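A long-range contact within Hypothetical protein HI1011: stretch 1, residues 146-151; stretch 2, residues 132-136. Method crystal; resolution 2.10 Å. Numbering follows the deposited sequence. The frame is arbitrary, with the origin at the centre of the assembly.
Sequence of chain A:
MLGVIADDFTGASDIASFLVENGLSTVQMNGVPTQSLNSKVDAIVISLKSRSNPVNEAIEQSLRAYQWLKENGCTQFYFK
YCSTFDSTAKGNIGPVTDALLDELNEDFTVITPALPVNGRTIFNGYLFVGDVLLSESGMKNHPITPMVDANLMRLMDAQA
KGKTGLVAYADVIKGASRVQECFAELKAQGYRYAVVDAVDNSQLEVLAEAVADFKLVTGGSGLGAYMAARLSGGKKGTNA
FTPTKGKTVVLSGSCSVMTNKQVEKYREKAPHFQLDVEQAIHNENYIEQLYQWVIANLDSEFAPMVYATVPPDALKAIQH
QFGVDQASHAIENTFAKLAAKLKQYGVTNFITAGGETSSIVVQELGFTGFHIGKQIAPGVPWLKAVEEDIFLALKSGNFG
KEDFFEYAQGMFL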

# COMPACT_ATOMS: atom_id res chain seq x y z
N PRO A 146 -9.13 18.91 -5.62
CA PRO A 146 -10.30 18.80 -6.50
C PRO A 146 -9.90 18.74 -7.98
O PRO A 146 -8.99 19.45 -8.41
CB PRO A 146 -11.10 20.06 -6.16
CG PRO A 146 -10.04 21.03 -5.74
CD PRO A 146 -9.16 20.18 -4.87
N MET A 147 -10.58 17.88 -8.74
CA MET A 147 -10.30 17.69 -10.16
C MET A 147 -11.50 18.12 -11.02
O MET A 147 -12.53 17.46 -11.04
CB MET A 147 -9.97 16.22 -10.44
CG MET A 147 -8.95 15.60 -9.48
SD MET A 147 -7.33 16.41 -9.45
CE MET A 147 -6.59 15.84 -10.97
N VAL A 148 -11.35 19.24 -11.72
CA VAL A 148 -12.43 19.76 -12.56
C VAL A 148 -12.23 19.55 -14.05
O VAL A 148 -13.07 19.96 -14.86
CB VAL A 148 -12.70 21.25 -12.29
CG1 VAL A 148 -13.24 21.44 -10.89
CG2 VAL A 148 -11.43 22.06 -12.48
N ASP A 149 -11.09 18.97 -14.42
CA ASP A 149 -10.78 18.69 -15.82
C ASP A 149 -10.49 17.19 -15.90
O ASP A 149 -9.75 16.66 -15.07
CB ASP A 149 -9.54 19.49 -16.25
CG ASP A 149 -9.33 19.52 -17.77
OD1 ASP A 149 -10.07 18.84 -18.51
OD2 ASP A 149 -8.41 20.23 -18.23
N ALA A 150 -11.11 16.51 -16.85
CA ALA A 150 -10.93 15.07 -17.02
C ALA A 150 -9.83 14.73 -18.03
O ALA A 150 -9.42 13.58 -18.13
CB ALA A 150 -12.24 14.42 -17.42
N ASN A 151 -9.35 15.74 -18.75
CA ASN A 151 -8.31 15.56 -19.77
C ASN A 151 -6.91 15.52 -19.15
O ASN A 151 -6.39 16.54 -18.68
CB ASN A 151 -8.42 16.70 -20.81
CG ASN A 151 -7.55 16.48 -22.03
OD1 ASN A 151 -6.36 16.76 -22.03
ND2 ASN A 151 -8.16 16.00 -23.10
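Stretch 2 132-136: VLLSE

Residues 146-151 form an irregular segment with neither helix nor strand, in which extended residues alternate with more tightly turned ones: M147 (phi/psi -115/109°) and D149 (-124/130°) are extended, whereas V148 (-105/-2°) and A150 (-93/-10°) have psi near zero. The segment ends at N151, which occupies the N-cap position of a helix and whose side chain caps a backbone N just past the stretch. Stretch 2 enters in extended conformation at V132 and L133 and then tightens into a 3-10 segment over 134-136. The hydrogen bond from E136 N to L133 O (2.8 Å) closes this turn, within which L134 and S135 face stretch 1.

The two backbones run in opposite senses where they meet: V148 pairs with S135 (CA to CA 4.4 Å) and A150 with L134 (CA to CA 4.9 Å), so advancing along one stretch means retreating along the other. Despite this close approach, no hydrogen bond links them. The most directional contact is a CA-H...O interaction between S135 CA and M147 O, 3.5 Å apart and almost linear at the hydrogen (173°). S135 continues this backbone contact with its side chain, its CB lying 3.3 Å from V148 O and 3.9 Å from D149 N. The contact is therefore one of close packing, burying 299 Å² summed over both sides.

L134 and A150 have the largest areas covered by the opposing stretch. L134, with chi1 t and chi2 p, directs its CB toward stretch 1 and places CD2 3.8 Å from M147 CB and 3.6 Å from D149 O. The M147 side chain, m at all three torsions, starts toward stretch 2 and its end leads away; its closest approach is M147 CB to L134 CD2, but M147 CG and CE also lie about 4.3 Å from L134 CD2. At the other end of the interface, the small methyl of A150 points sideways and meets three successive residues: A150 CB is 3.7 Å from L133 CD2, 3.8 Å from L134 N and 3.7 Å from S135 OG. A150 CB also lies 4.1 Å from L134 CB, an apolar contact like that with L133 CD2.

The CA-to-CB bonds of V148 and D149 point away from stretch 2, and their closest contacts with it are made by backbone atoms. D149 instead makes a contact within its own segment: its OD1 accepts a hydrogen bond from N151 N (3.2 Å), bridging A150. P146, N151, V132 and E136 have no area covered by the opposing stretch.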

# COMPACT_ATOMS: atom_id res chain seq x y z
N VAL A 132 -18.57 7.79 -15.10
CA VAL A 132 -18.51 9.23 -15.36
C VAL A 132 -17.11 9.79 -15.51
O VAL A 132 -16.12 9.18 -15.10
CB VAL A 132 -19.23 10.02 -14.23
CG1 VAL A 132 -20.69 9.65 -14.17
CG2 VAL A 132 -18.57 9.77 -12.88
N LEU A 133 -17.03 10.97 -16.12
CA LEU A 133 -15.76 11.67 -16.32
C LEU A 133 -15.21 12.01 -14.93
O LEU A 133 -15.98 12.18 -13.99
CB LEU A 133 -16.00 12.98 -17.08
CG LEU A 133 -16.26 12.93 -18.59
CD1 LEU A 133 -17.07 14.12 -19.03
CD2 LEU A 133 -14.94 12.86 -19.33
N LEU A 134 -13.88 12.10 -14.83
CA LEU A 134 -13.22 12.46 -13.57
C LEU A 134 -13.82 13.76 -13.04
O LEU A 134 -14.15 13.88 -11.86
CB LEU A 134 -11.73 12.65 -13.81
CG LEU A 134 -10.89 13.19 -12.66
CD1 LEU A 134 -10.78 12.14 -11.55
CD2 LEU A 134 -9.51 13.56 -13.18
N SER A 135 -13.96 14.74 -13.93
CA SER A 135 -14.53 16.04 -13.60
C SER A 135 -15.99 15.99 -13.14
O SER A 135 -16.53 16.99 -12.64
CB SER A 135 -14.38 16.98 -14.80
OG SER A 135 -14.94 16.42 -15.98
N GLU A 136 -16.64 14.85 -13.33
CA GLU A 136 -18.04 14.69 -12.93
C GLU A 136 -18.22 13.78 -11.71
O GLU A 136 -19.33 13.61 -11.21
CB GLU A 136 -18.85 14.11 -14.09
CG GLU A 136 -18.92 15.00 -15.31
CD GLU A 136 -20.04 14.61 -16.25
OE1 GLU A 136 -20.84 13.72 -15.90
OE2 GLU A 136 -20.14 15.22 -17.33